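Local coordinates for cellulosomal scaffoldin adaptor protein B (Acetivibrio cellulolyticus, PDB 4U3S) that probably acts as a cellulosome adaptor, here through its third type II cohesin domain, a module of the kind that binds dockerins of partner proteins, at residues N31-Q36 with T96-Y101; G142-L145 with N151-T154; G17-A22 with Q47-K52; G87-S92 with A114-K119; S3-N8 with Y35-K40. All coordinates share one frame; numbering follows the deposited sequence.

Contact 1: N31-Q36 with T96-Y101; sequences NFSGYQ and TALDVY
Tyr101, on the short helix 98-104, reaches over to the start of strand 32-40 and donates a hydrogen bond from its OH to the backbone O of Phe32, at 2.6 Å. This is the tight end of the contact. The carbonyl oxygen lies in the plane of the phenol ring, at its edge, so that CE2 also comes within 3.2 Å of Phe32 O. Seen from the acceptor, the C=O...OH angle is 159° and the hydroxyl is tilted 18° from the carbonyl plane. With CG opposite the backbone N (chi1 -178°), the ring extends from the helix toward the strand. Its hydroxyl also accepts a hydrogen bond from Glu108 N, and two partners on one oxygen should limit how far the ring can turn.

Packing is looser along the ring edge and toward Leu98. Ser33 CB rests 4.0 Å from Tyr101 CE2, and Leu98 CD2 brushes Ser33 CB at 4.2 Å, while Ser33 OG turns to Asn147 O. Asp99 and Val100 occupy the solvent side of the helix. Ser33 and Leu98 also touch apolar side chains of another protein's chain, consistent with a cohesin surface that meets a partner protein. Strand 32-40 runs here between strands 88-95 and 143-147, and the Tyr101 ring makes edge-to-face contacts with Tyr95 and Trp148 beside it.

Contact 2: G142-L145 with N151-T154; sequences GTTL and NRIT
A beta hairpin, formed by strand 143-147 and the weakly bonded strand 152-153 at the margin of an antiparallel sheet of the cohesin domain, brings Leu145 against Ile153. One direct backbone bond joins them: Ile153 N donates to Leu145 O at 2.8 Å, nearly straight at 175°. The same oxygen receives a CA-H...O contact from Arg152 CA at 3.5 Å. The return connection is different, because the strands diverge and a water molecule fills in for a second direct bond. The pair illustrates how a water can stand in where two strands of a hairpin part.

Two side-chain pairs meet, Leu145 with Ile153 and Thr144 with Arg152. Ile153 sends CD1 to within 4.3 Å of Leu145 CB, its CG1 standing opposite its own carbonyl carbon (chi1 -63°). Leu145 itself is buried against Phe32, Tyr35 and Ile5, which ties the hairpin to the domain interior. Thr144 CG2 meets Arg152 CD at 4.0 Å, the two side chains running obliquely past each other, and a bend at chi3 (53°) then redirects the arginine chain. Beyond the hairpin, Arg152 NE pairs with an acidic side chain of another protein's chain in a salt bridge, so this edge also serves the interface. The bridging water accepts from Leu145 N at 3.0 Å and donates to Ile153 O at 2.6 Å.

Contact 3: G17-A22 with Q47-K52; sequences GQIIKA and QAVNPK
Val49, at the end of strand 46-49, meets Ile19 at the start of strand 19-27 through branch methyls, and Pro51 lies beneath Lys21 two residues farther on. Both strands are antiparallel neighbours of strand 111-120 in the mixed sheet of this cohesin beta sandwich, so the contact joins two elements that a third strand holds together.

Followed in sequence, the segment 47-52 first contributes Val49. Its CG2 approaches both CG2 and CD1 of Ile19, the former at 4.0 Å, and the two side chains pass at a slant. A chi1 of -56° places the valine CG1 opposite the carbonyl carbon and leaves CG2, the touching methyl, between the backbone N and that carbon. Asn50 makes no contact across but organises the chain: its OD1 accepts from Lys52 N at 2.8 Å, with an N-H...O angle of 134°, which makes an Asx turn. The same oxygen also takes Thr53 N.

This turn carries Pro51, whose CB meets Lys21 CG at 3.9 Å. The lysine chain runs at about a right angle to the proline and continues over it until CE is 3.6 Å from Pro51 O. The proline also touches Val115 and Thr64, while the backbone N of Lys21 is bound by Asp10 OD1.

No hydrogen bond crosses between the segments. Association therefore rests on the methyls of Ile19 and Val49 and on the aliphatic part of Lys21 over Pro51, with the ammonium group near the proline carbonyl probably adding no more than a weak electrostatic attraction.

Contact 4: G87-S92 with A114-K119; sequences GILNLS and AVVGFK
Strand 88-92, bearing Leu89 and Leu91, runs roughly antiparallel to strand 114-119, bearing Val116 and Phe118: their axes approach to 9.2 Å at an angle of 154°, with no hydrogen bond between them. Leu89, Leu91 and Val116 point across the gap, and Phe118 reaches it with the end of its ring. Leu91 and Val116 pass obliquely, and their methyls Leu91 CD1 and Val116 CG1 come to 3.5 Å, closer than ordinary van der Waals contact. Leu91 CD2 stands 4.1 Å from the same Val116 CG1, so the valine methyl is gripped by both branches of the leucine.

Spacing of this kind is that of a beta sandwich, the cohesin fold, in which strands of facing sheets meet through alternate residues. Asn90, between the two leucines, points to the other side and bonds with Gln36 and Asn38 of the adjoining strand.

Farther along, Leu89 and Phe118 come at each other from opposite directions. Phe118 CG stands opposite its own carbonyl carbon (chi1 -70°), and the far end of the ring thereby reaches the leucine, CZ lying 4.0 Å from Leu89 CD1. That methyl also touches Val116 CG2, at 4.4 Å. Tyr41 meets the Phe118 ring, and Ala48 packs on Leu89.

Contact 5: S3-N8 with Y35-K40; sequences SYITMN and YQVNIK
Ile5 and Val37 slant past one another, whereas Met7 and Ile39 reach toward each other, tip to tip; these two pairs make up the contact between strand 4-9 and strand 32-40. In the first pair the long branch of the isoleucine does the reaching. Its CG1 stands opposite the backbone N (chi1 -179°), which carries CD1 to within 3.9 Å of Val37 CG1. In the second, the methionine extends its chain and then bends at chi3 (-78°), turning its methyl aside so that the sulfur itself is the atom in contact: Met7 SD lies 4.0 Å from Ile39 CD1.

All four side chains are buried and all leave their backbones toward the opposing strand, while Thr6 and Asn38, the residues in between, face the other way. The backbones stay far apart, the CA atoms of Met7 and Ile39 being 10.1 Å from each other, as in facing sheets of a beta sandwich.

Neighbouring strands of both sheets close in around the pairs. Val24 of strand 19-27 touches both Ile5 and Met7, Thr143 of strand 143-147 packs on Ile5 and Val37, and Leu91 of strand 88-95 lies against Ile39.

In the fold
From the N terminus, contact 5 opens first and closes across the sandwich at residues 35-40. Contact 3 opens within that loop but closes beyond it, at 47-52, so the two cross. Contact 1 begins on the strand where contact 5 ends, shares Tyr35 and Gln36 with it, crosses contact 3, and closes the longest loop at the helix. Contact 4 opens before that closure and ends after it, crossing contact 1. Contact 2, a short hairpin, follows in series; none is nested. Contacts 4 and 5 hold the two sheets together, contact 3 joins strands of the mixed sheet, contact 1 joins the helix to central strand 32-40, and contact 2 joins edge strand 152-153 to its neighbour.

Contact 1: N31-Q36 with T96-Y101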
# COMPACT_ATOMS: atom_id res chain seq x y z
N ASN A 31 17.49 -3.95 13.33
CA ASN A 31 17.14 -4.97 12.33
C ASN A 31 16.20 -4.46 11.22
O ASN A 31 15.34 -5.18 10.73
CB ASN A 31 16.58 -6.20 13.04
CG ASN A 31 17.62 -6.86 13.94
OD1 ASN A 31 18.82 -6.75 13.70
ND2 ASN A 31 17.16 -7.53 15.00
N PHE A 32 16.43 -3.21 10.82
CA PHE A 32 15.61 -2.50 9.83
C PHE A 32 15.55 -3.23 8.48
O PHE A 32 16.59 -3.61 7.92
CB PHE A 32 16.19 -1.11 9.64
CG PHE A 32 15.56 -0.32 8.57
CD1 PHE A 32 14.32 0.29 8.75
CD2 PHE A 32 16.22 -0.12 7.38
CE1 PHE A 32 13.75 1.04 7.73
CE2 PHE A 32 15.66 0.64 6.37
CZ PHE A 32 14.44 1.23 6.56
N SER A 33 14.34 -3.40 7.96
CA SER A 33 14.13 -4.10 6.68
C SER A 33 13.33 -3.31 5.68
O SER A 33 13.20 -3.76 4.53
CB SER A 33 13.42 -5.43 6.89
OG SER A 33 12.04 -5.23 7.25
N GLY A 34 12.77 -2.17 6.08
CA GLY A 34 11.94 -1.41 5.14
C GLY A 34 11.22 -0.25 5.77
O GLY A 34 11.01 -0.23 6.98
N TYR A 35 10.85 0.72 4.94
CA TYR A 35 10.12 1.89 5.41
C TYR A 35 8.94 2.15 4.46
O TYR A 35 9.01 1.84 3.27
CB TYR A 35 11.04 3.16 5.45
CG TYR A 35 11.30 3.74 4.08
CD1 TYR A 35 12.38 3.30 3.33
CD2 TYR A 35 10.40 4.63 3.48
CE1 TYR A 35 12.57 3.76 2.04
CE2 TYR A 35 10.57 5.06 2.18
CZ TYR A 35 11.66 4.64 1.47
OH TYR A 35 11.80 5.07 0.17
N GLN A 36 7.95 2.84 4.99
CA GLN A 36 6.95 3.53 4.15
C GLN A 36 6.73 4.86 4.83
O GLN A 36 6.48 4.89 6.03
CB GLN A 36 5.65 2.73 4.02
CG GLN A 36 4.55 3.51 3.32
CD GLN A 36 3.28 2.71 3.06
OE1 GLN A 36 3.08 1.64 3.64
NE2 GLN A 36 2.42 3.25 2.23
N THR A 96 12.53 -8.23 0.36
CA THR A 96 11.58 -9.35 0.25
C THR A 96 12.13 -10.65 0.87
O THR A 96 11.37 -11.38 1.54
CB THR A 96 11.16 -9.59 -1.20
OG1 THR A 96 12.34 -9.70 -2.04
CG2 THR A 96 10.27 -8.45 -1.67
N ALA A 97 13.41 -10.94 0.65
CA ALA A 97 14.02 -12.20 1.11
C ALA A 97 14.53 -12.06 2.53
O ALA A 97 15.75 -12.01 2.79
CB ALA A 97 15.12 -12.68 0.17
N LEU A 98 13.58 -12.02 3.45
CA LEU A 98 13.87 -11.69 4.86
C LEU A 98 14.76 -12.72 5.52
O LEU A 98 15.68 -12.36 6.26
CB LEU A 98 12.58 -11.49 5.66
CG LEU A 98 11.62 -10.39 5.19
CD1 LEU A 98 10.38 -10.36 6.06
CD2 LEU A 98 12.27 -9.02 5.14
N ASP A 99 14.51 -13.99 5.24
CA ASP A 99 15.37 -15.05 5.79
C ASP A 99 16.83 -14.95 5.38
O ASP A 99 17.73 -15.18 6.20
CB ASP A 99 14.82 -16.44 5.48
CG ASP A 99 14.53 -16.66 4.01
OD1 ASP A 99 14.55 -15.69 3.21
OD2 ASP A 99 14.26 -17.84 3.66
N VAL A 100 17.06 -14.57 4.13
CA VAL A 100 18.41 -14.41 3.60
C VAL A 100 19.11 -13.25 4.27
O VAL A 100 20.28 -13.35 4.65
CB VAL A 100 18.39 -14.16 2.07
CG1 VAL A 100 19.81 -14.00 1.55
CG2 VAL A 100 17.76 -15.35 1.36
N TYR A 101 18.37 -12.16 4.43
CA TYR A 101 18.85 -11.00 5.17
C TYR A 101 19.23 -11.40 6.60
O TYR A 101 20.34 -11.11 7.09
CB TYR A 101 17.77 -9.91 5.11
CG TYR A 101 18.08 -8.58 5.79
CD1 TYR A 101 19.40 -8.12 5.97
CD2 TYR A 101 17.05 -7.75 6.19
CE1 TYR A 101 19.65 -6.88 6.54
CE2 TYR A 101 17.29 -6.52 6.79
CZ TYR A 101 18.58 -6.09 6.96
OH TYR A 101 18.81 -4.89 7.58

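Contact 2: G142-L145 with N151-T154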
# COMPACT_ATOMS: atom_id res chain seq x y z
N GLY A 142 2.93 9.53 10.16
CA GLY A 142 3.14 9.23 8.73
C GLY A 142 4.32 8.36 8.40
O GLY A 142 4.76 8.33 7.26
N THR A 143 4.85 7.65 9.41
CA THR A 143 5.98 6.75 9.21
C THR A 143 5.66 5.35 9.71
O THR A 143 5.05 5.17 10.79
CB THR A 143 7.28 7.24 9.90
OG1 THR A 143 7.20 7.10 11.33
CG2 THR A 143 7.58 8.68 9.55
N THR A 144 6.09 4.36 8.92
CA THR A 144 6.08 2.98 9.37
C THR A 144 7.41 2.34 9.03
O THR A 144 7.85 2.40 7.88
CB THR A 144 4.93 2.16 8.74
OG1 THR A 144 5.01 2.25 7.31
CG2 THR A 144 3.58 2.67 9.18
N LEU A 145 8.08 1.81 10.04
CA LEU A 145 9.36 1.13 9.86
C LEU A 145 9.19 -0.33 10.23
O LEU A 145 8.35 -0.67 11.08
CB LEU A 145 10.44 1.77 10.73
CG LEU A 145 10.53 3.29 10.58
CD1 LEU A 145 11.54 3.83 11.58
CD2 LEU A 145 10.88 3.68 9.15
N ASN A 151 8.07 -7.51 10.75
CA ASN A 151 7.10 -6.85 11.62
C ASN A 151 7.23 -5.35 11.67
O ASN A 151 8.33 -4.79 11.61
CB ASN A 151 7.23 -7.41 13.04
CG ASN A 151 6.79 -8.84 13.12
OD1 ASN A 151 5.74 -9.20 12.57
ND2 ASN A 151 7.57 -9.68 13.80
N ARG A 152 6.10 -4.67 11.81
CA ARG A 152 6.12 -3.23 12.01
C ARG A 152 6.73 -2.94 13.38
O ARG A 152 6.42 -3.63 14.36
CB ARG A 152 4.71 -2.66 11.87
CG ARG A 152 4.63 -1.15 11.91
CD ARG A 152 3.27 -0.66 11.45
NE ARG A 152 2.19 -1.31 12.18
CZ ARG A 152 1.72 -0.94 13.36
NH1 ARG A 152 2.28 0.06 14.04
NH2 ARG A 152 0.70 -1.61 13.90
N ILE A 153 7.59 -1.94 13.43
CA ILE A 153 8.21 -1.49 14.66
C ILE A 153 7.25 -0.45 15.22
O ILE A 153 7.00 0.56 14.61
CB ILE A 153 9.61 -0.90 14.38
CG1 ILE A 153 10.53 -1.99 13.80
CG2 ILE A 153 10.20 -0.26 15.63
CD1 ILE A 153 11.83 -1.47 13.23
N THR A 154 6.65 -0.74 16.37
CA THR A 154 5.53 0.08 16.86
C THR A 154 5.91 1.09 17.93
O THR A 154 5.06 1.85 18.41
CB THR A 154 4.45 -0.83 17.47
OG1 THR A 154 5.01 -1.52 18.58
CG2 THR A 154 3.95 -1.84 16.46
O HOH W 1 6.56 2.20 12.61

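Contact 3: G17-A22 with Q47-K52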
# COMPACT_ATOMS: atom_id res chain seq x y z
N GLY A 17 13.42 27.60 -9.23
CA GLY A 17 14.10 26.83 -10.26
C GLY A 17 15.22 25.98 -9.70
O GLY A 17 15.72 25.09 -10.37
N GLN A 18 15.62 26.26 -8.46
CA GLN A 18 16.66 25.48 -7.79
C GLN A 18 16.08 24.23 -7.10
O GLN A 18 14.99 24.29 -6.56
CB GLN A 18 17.32 26.37 -6.76
CG GLN A 18 18.51 25.75 -6.07
CD GLN A 18 19.20 26.74 -5.17
OE1 GLN A 18 18.95 27.95 -5.24
NE2 GLN A 18 20.08 26.24 -4.30
N ILE A 19 16.84 23.13 -7.10
CA ILE A 19 16.41 21.86 -6.49
C ILE A 19 17.02 21.68 -5.09
O ILE A 19 18.25 21.80 -4.90
CB ILE A 19 16.77 20.66 -7.40
CG1 ILE A 19 16.11 20.83 -8.78
CG2 ILE A 19 16.37 19.33 -6.75
CD1 ILE A 19 16.45 19.74 -9.79
N ILE A 20 16.14 21.41 -4.13
CA ILE A 20 16.49 21.01 -2.78
C ILE A 20 16.35 19.49 -2.69
O ILE A 20 15.33 18.94 -3.12
CB ILE A 20 15.50 21.62 -1.77
CG1 ILE A 20 15.56 23.14 -1.82
CG2 ILE A 20 15.78 21.11 -0.36
CD1 ILE A 20 14.36 23.77 -1.14
N LYS A 21 17.34 18.82 -2.13
CA LYS A 21 17.33 17.38 -1.98
C LYS A 21 16.95 17.07 -0.54
O LYS A 21 17.67 17.44 0.37
CB LYS A 21 18.69 16.76 -2.31
CG LYS A 21 19.14 16.92 -3.76
CD LYS A 21 20.44 16.15 -4.00
CE LYS A 21 21.11 16.51 -5.32
NZ LYS A 21 21.81 15.32 -5.90
N ALA A 22 15.83 16.38 -0.37
CA ALA A 22 15.38 15.94 0.94
C ALA A 22 15.76 14.49 1.14
O ALA A 22 15.31 13.61 0.42
CB ALA A 22 13.88 16.13 1.09
N GLN A 47 7.77 21.84 -6.27
CA GLN A 47 7.44 20.77 -7.20
C GLN A 47 8.34 19.58 -6.89
O GLN A 47 9.58 19.70 -6.93
CB GLN A 47 7.71 21.24 -8.63
CG GLN A 47 7.48 20.19 -9.68
CD GLN A 47 7.87 20.68 -11.05
OE1 GLN A 47 8.85 21.41 -11.21
NE2 GLN A 47 7.07 20.35 -12.04
N ALA A 48 7.72 18.43 -6.61
CA ALA A 48 8.48 17.22 -6.39
C ALA A 48 9.14 16.77 -7.70
O ALA A 48 8.48 16.71 -8.74
CB ALA A 48 7.56 16.13 -5.86
N VAL A 49 10.44 16.46 -7.64
CA VAL A 49 11.24 16.03 -8.79
C VAL A 49 12.25 14.98 -8.37
O VAL A 49 12.54 14.82 -7.17
CB VAL A 49 12.03 17.18 -9.46
CG1 VAL A 49 11.11 18.31 -9.87
CG2 VAL A 49 13.13 17.70 -8.53
N ASN A 50 12.77 14.24 -9.33
CA ASN A 50 13.86 13.31 -9.04
C ASN A 50 15.07 14.16 -8.69
O ASN A 50 15.42 15.05 -9.45
CB ASN A 50 14.13 12.41 -10.25
CG ASN A 50 15.28 11.48 -10.02
OD1 ASN A 50 16.40 11.90 -9.87
ND2 ASN A 50 15.01 10.18 -10.02
N PRO A 51 15.71 13.88 -7.55
CA PRO A 51 16.76 14.76 -7.04
C PRO A 51 18.03 14.70 -7.90
O PRO A 51 18.79 15.67 -7.94
CB PRO A 51 16.98 14.25 -5.62
CG PRO A 51 16.61 12.81 -5.68
CD PRO A 51 15.43 12.77 -6.61
N LYS A 52 18.24 13.58 -8.62
CA LYS A 52 19.41 13.43 -9.49
C LYS A 52 19.25 14.00 -10.89
O LYS A 52 20.16 14.60 -11.42
CB LYS A 52 19.76 11.95 -9.62
CG LYS A 52 20.22 11.37 -8.30
CD LYS A 52 20.42 9.88 -8.43
CE LYS A 52 21.29 9.37 -7.30
NZ LYS A 52 21.32 7.91 -7.16

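Contact 4: G87-S92 with A114-K119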
# COMPACT_ATOMS: atom_id res chain seq x y z
N GLY A 87 -0.14 17.80 -2.93
CA GLY A 87 1.15 17.85 -2.25
C GLY A 87 1.39 16.71 -1.29
O GLY A 87 1.84 16.93 -0.16
N ILE A 88 1.08 15.49 -1.72
CA ILE A 88 1.35 14.30 -0.89
C ILE A 88 2.24 13.35 -1.67
O ILE A 88 1.91 13.00 -2.81
CB ILE A 88 0.07 13.55 -0.48
CG1 ILE A 88 -0.72 14.40 0.50
CG2 ILE A 88 0.43 12.22 0.22
CD1 ILE A 88 -2.19 14.06 0.58
N LEU A 89 3.38 12.98 -1.06
CA LEU A 89 4.19 11.86 -1.54
C LEU A 89 4.06 10.69 -0.58
O LEU A 89 3.98 10.87 0.66
CB LEU A 89 5.66 12.23 -1.64
CG LEU A 89 6.00 13.50 -2.41
CD1 LEU A 89 7.50 13.71 -2.42
CD2 LEU A 89 5.40 13.44 -3.81
N ASN A 90 4.01 9.49 -1.16
CA ASN A 90 4.09 8.29 -0.38
C ASN A 90 5.10 7.35 -1.01
O ASN A 90 4.95 6.94 -2.16
CB ASN A 90 2.72 7.65 -0.29
CG ASN A 90 2.68 6.61 0.78
OD1 ASN A 90 3.14 5.49 0.59
ND2 ASN A 90 2.16 6.97 1.93
N LEU A 91 6.13 7.05 -0.24
CA LEU A 91 7.33 6.36 -0.71
C LEU A 91 7.54 5.13 0.14
O LEU A 91 7.32 5.16 1.34
CB LEU A 91 8.54 7.28 -0.45
CG LEU A 91 8.44 8.77 -0.77
CD1 LEU A 91 9.61 9.52 -0.19
CD2 LEU A 91 8.48 8.85 -2.28
N SER A 92 7.98 4.03 -0.45
CA SER A 92 8.28 2.85 0.31
C SER A 92 9.41 2.05 -0.35
O SER A 92 9.52 2.04 -1.58
CB SER A 92 7.04 1.96 0.39
OG SER A 92 7.37 0.83 1.20
N ALA A 114 16.11 7.15 1.53
CA ALA A 114 15.46 7.69 0.35
C ALA A 114 15.87 9.12 0.14
O ALA A 114 16.21 9.85 1.09
CB ALA A 114 13.97 7.62 0.50
N VAL A 115 15.82 9.54 -1.12
CA VAL A 115 16.03 10.95 -1.47
C VAL A 115 14.91 11.37 -2.43
O VAL A 115 14.55 10.64 -3.36
CB VAL A 115 17.41 11.23 -2.10
CG1 VAL A 115 17.70 12.73 -2.10
CG2 VAL A 115 18.53 10.53 -1.33
N VAL A 116 14.35 12.54 -2.16
CA VAL A 116 13.37 13.16 -3.04
C VAL A 116 13.84 14.58 -3.32
O VAL A 116 14.54 15.19 -2.54
CB VAL A 116 11.90 13.10 -2.50
CG1 VAL A 116 11.54 11.65 -2.17
CG2 VAL A 116 11.70 13.92 -1.26
N GLY A 117 13.49 15.09 -4.48
CA GLY A 117 13.90 16.42 -4.90
C GLY A 117 12.71 17.36 -4.82
O GLY A 117 11.58 16.96 -5.04
N PHE A 118 12.96 18.62 -4.47
CA PHE A 118 11.94 19.66 -4.52
C PHE A 118 12.48 20.90 -5.25
O PHE A 118 13.48 21.51 -4.83
CB PHE A 118 11.50 20.06 -3.12
CG PHE A 118 10.69 19.00 -2.41
CD1 PHE A 118 9.38 18.71 -2.81
CD2 PHE A 118 11.22 18.28 -1.35
CE1 PHE A 118 8.63 17.74 -2.16
CE2 PHE A 118 10.48 17.31 -0.71
CZ PHE A 118 9.18 17.06 -1.10
N LYS A 119 11.83 21.27 -6.35
CA LYS A 119 12.21 22.47 -7.08
C LYS A 119 11.31 23.59 -6.63
O LYS A 119 10.09 23.44 -6.56
CB LYS A 119 12.09 22.26 -8.59
CG LYS A 119 12.42 23.51 -9.36
CD LYS A 119 12.04 23.41 -10.82
CE LYS A 119 13.06 22.62 -11.60
NZ LYS A 119 12.85 22.87 -13.05

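Contact 5: S3-N8 with Y35-K40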
# COMPACT_ATOMS: atom_id res chain seq x y z
N SER A 3 17.03 6.54 18.90
CA SER A 3 16.57 6.04 17.60
C SER A 3 15.58 7.02 16.98
O SER A 3 14.74 7.59 17.70
CB SER A 3 15.89 4.68 17.79
OG SER A 3 16.80 3.79 18.41
N TYR A 4 15.64 7.20 15.66
CA TYR A 4 14.78 8.18 15.00
C TYR A 4 14.77 8.02 13.50
O TYR A 4 15.62 7.33 12.93
CB TYR A 4 15.19 9.62 15.32
CG TYR A 4 16.59 10.03 14.86
CD1 TYR A 4 16.84 10.40 13.56
CD2 TYR A 4 17.65 10.11 15.78
CE1 TYR A 4 18.11 10.77 13.14
CE2 TYR A 4 18.92 10.49 15.37
CZ TYR A 4 19.13 10.84 14.06
OH TYR A 4 20.37 11.21 13.63
N ILE A 5 13.77 8.67 12.90
CA ILE A 5 13.71 8.88 11.47
C ILE A 5 13.58 10.39 11.29
O ILE A 5 12.92 11.08 12.11
CB ILE A 5 12.57 8.11 10.78
CG1 ILE A 5 12.61 8.37 9.26
CG2 ILE A 5 11.21 8.50 11.36
CD1 ILE A 5 11.72 7.45 8.49
N THR A 6 14.22 10.94 10.26
CA THR A 6 14.20 12.37 10.04
C THR A 6 14.33 12.62 8.55
O THR A 6 14.51 11.68 7.76
CB THR A 6 15.32 13.07 10.83
OG1 THR A 6 15.09 14.48 10.89
CG2 THR A 6 16.69 12.78 10.22
N MET A 7 14.17 13.88 8.17
CA MET A 7 14.58 14.36 6.83
C MET A 7 15.61 15.48 6.99
O MET A 7 15.47 16.36 7.85
CB MET A 7 13.39 14.90 6.06
CG MET A 7 12.58 13.88 5.32
SD MET A 7 11.25 14.65 4.36
CE MET A 7 10.02 14.99 5.64
N ASN A 8 16.63 15.43 6.15
CA ASN A 8 17.66 16.47 6.08
C ASN A 8 17.66 17.01 4.67
O ASN A 8 17.63 16.23 3.72
CB ASN A 8 19.04 15.86 6.37
CG ASN A 8 19.10 15.19 7.73
OD1 ASN A 8 19.57 14.05 7.86
ND2 ASN A 8 18.60 15.88 8.74
N TYR A 35 10.85 0.72 4.94
CA TYR A 35 10.12 1.89 5.41
C TYR A 35 8.94 2.15 4.46
O TYR A 35 9.01 1.84 3.27
CB TYR A 35 11.04 3.16 5.45
CG TYR A 35 11.30 3.74 4.08
CD1 TYR A 35 12.38 3.30 3.33
CD2 TYR A 35 10.40 4.63 3.48
CE1 TYR A 35 12.57 3.76 2.04
CE2 TYR A 35 10.57 5.06 2.18
CZ TYR A 35 11.66 4.64 1.47
OH TYR A 35 11.80 5.07 0.17
N GLN A 36 7.95 2.84 4.99
CA GLN A 36 6.95 3.53 4.15
C GLN A 36 6.73 4.86 4.83
O GLN A 36 6.48 4.89 6.03
CB GLN A 36 5.65 2.73 4.02
CG GLN A 36 4.55 3.51 3.32
CD GLN A 36 3.28 2.71 3.06
OE1 GLN A 36 3.08 1.64 3.64
NE2 GLN A 36 2.42 3.25 2.23
N VAL A 37 6.84 5.95 4.10
CA VAL A 37 6.59 7.27 4.67
C VAL A 37 5.67 8.09 3.80
O VAL A 37 5.66 7.96 2.56
CB VAL A 37 7.89 8.09 4.96
CG1 VAL A 37 8.72 7.44 6.04
CG2 VAL A 37 8.73 8.34 3.72
N ASN A 38 4.89 8.95 4.46
CA ASN A 38 3.96 9.84 3.83
C ASN A 38 4.41 11.27 4.13
O ASN A 38 4.57 11.66 5.28
CB ASN A 38 2.57 9.57 4.39
CG ASN A 38 1.48 10.19 3.56
OD1 ASN A 38 1.13 9.66 2.49
ND2 ASN A 38 0.93 11.32 4.04
N ILE A 39 4.56 12.07 3.08
CA ILE A 39 5.17 13.40 3.18
C ILE A 39 4.22 14.42 2.56
O ILE A 39 3.69 14.19 1.47
CB ILE A 39 6.50 13.42 2.45
CG1 ILE A 39 7.52 12.53 3.17
CG2 ILE A 39 7.03 14.84 2.30
CD1 ILE A 39 8.77 12.26 2.35
N LYS A 40 4.04 15.53 3.26
CA LYS A 40 3.17 16.63 2.85
C LYS A 40 4.02 17.83 2.51
O LYS A 40 4.88 18.23 3.33
CB LYS A 40 2.20 17.00 3.98
CG LYS A 40 1.18 18.08 3.61
CD LYS A 40 0.14 17.54 2.63
CE LYS A 40 -0.86 18.60 2.16
NZ LYS A 40 -0.28 19.58 1.21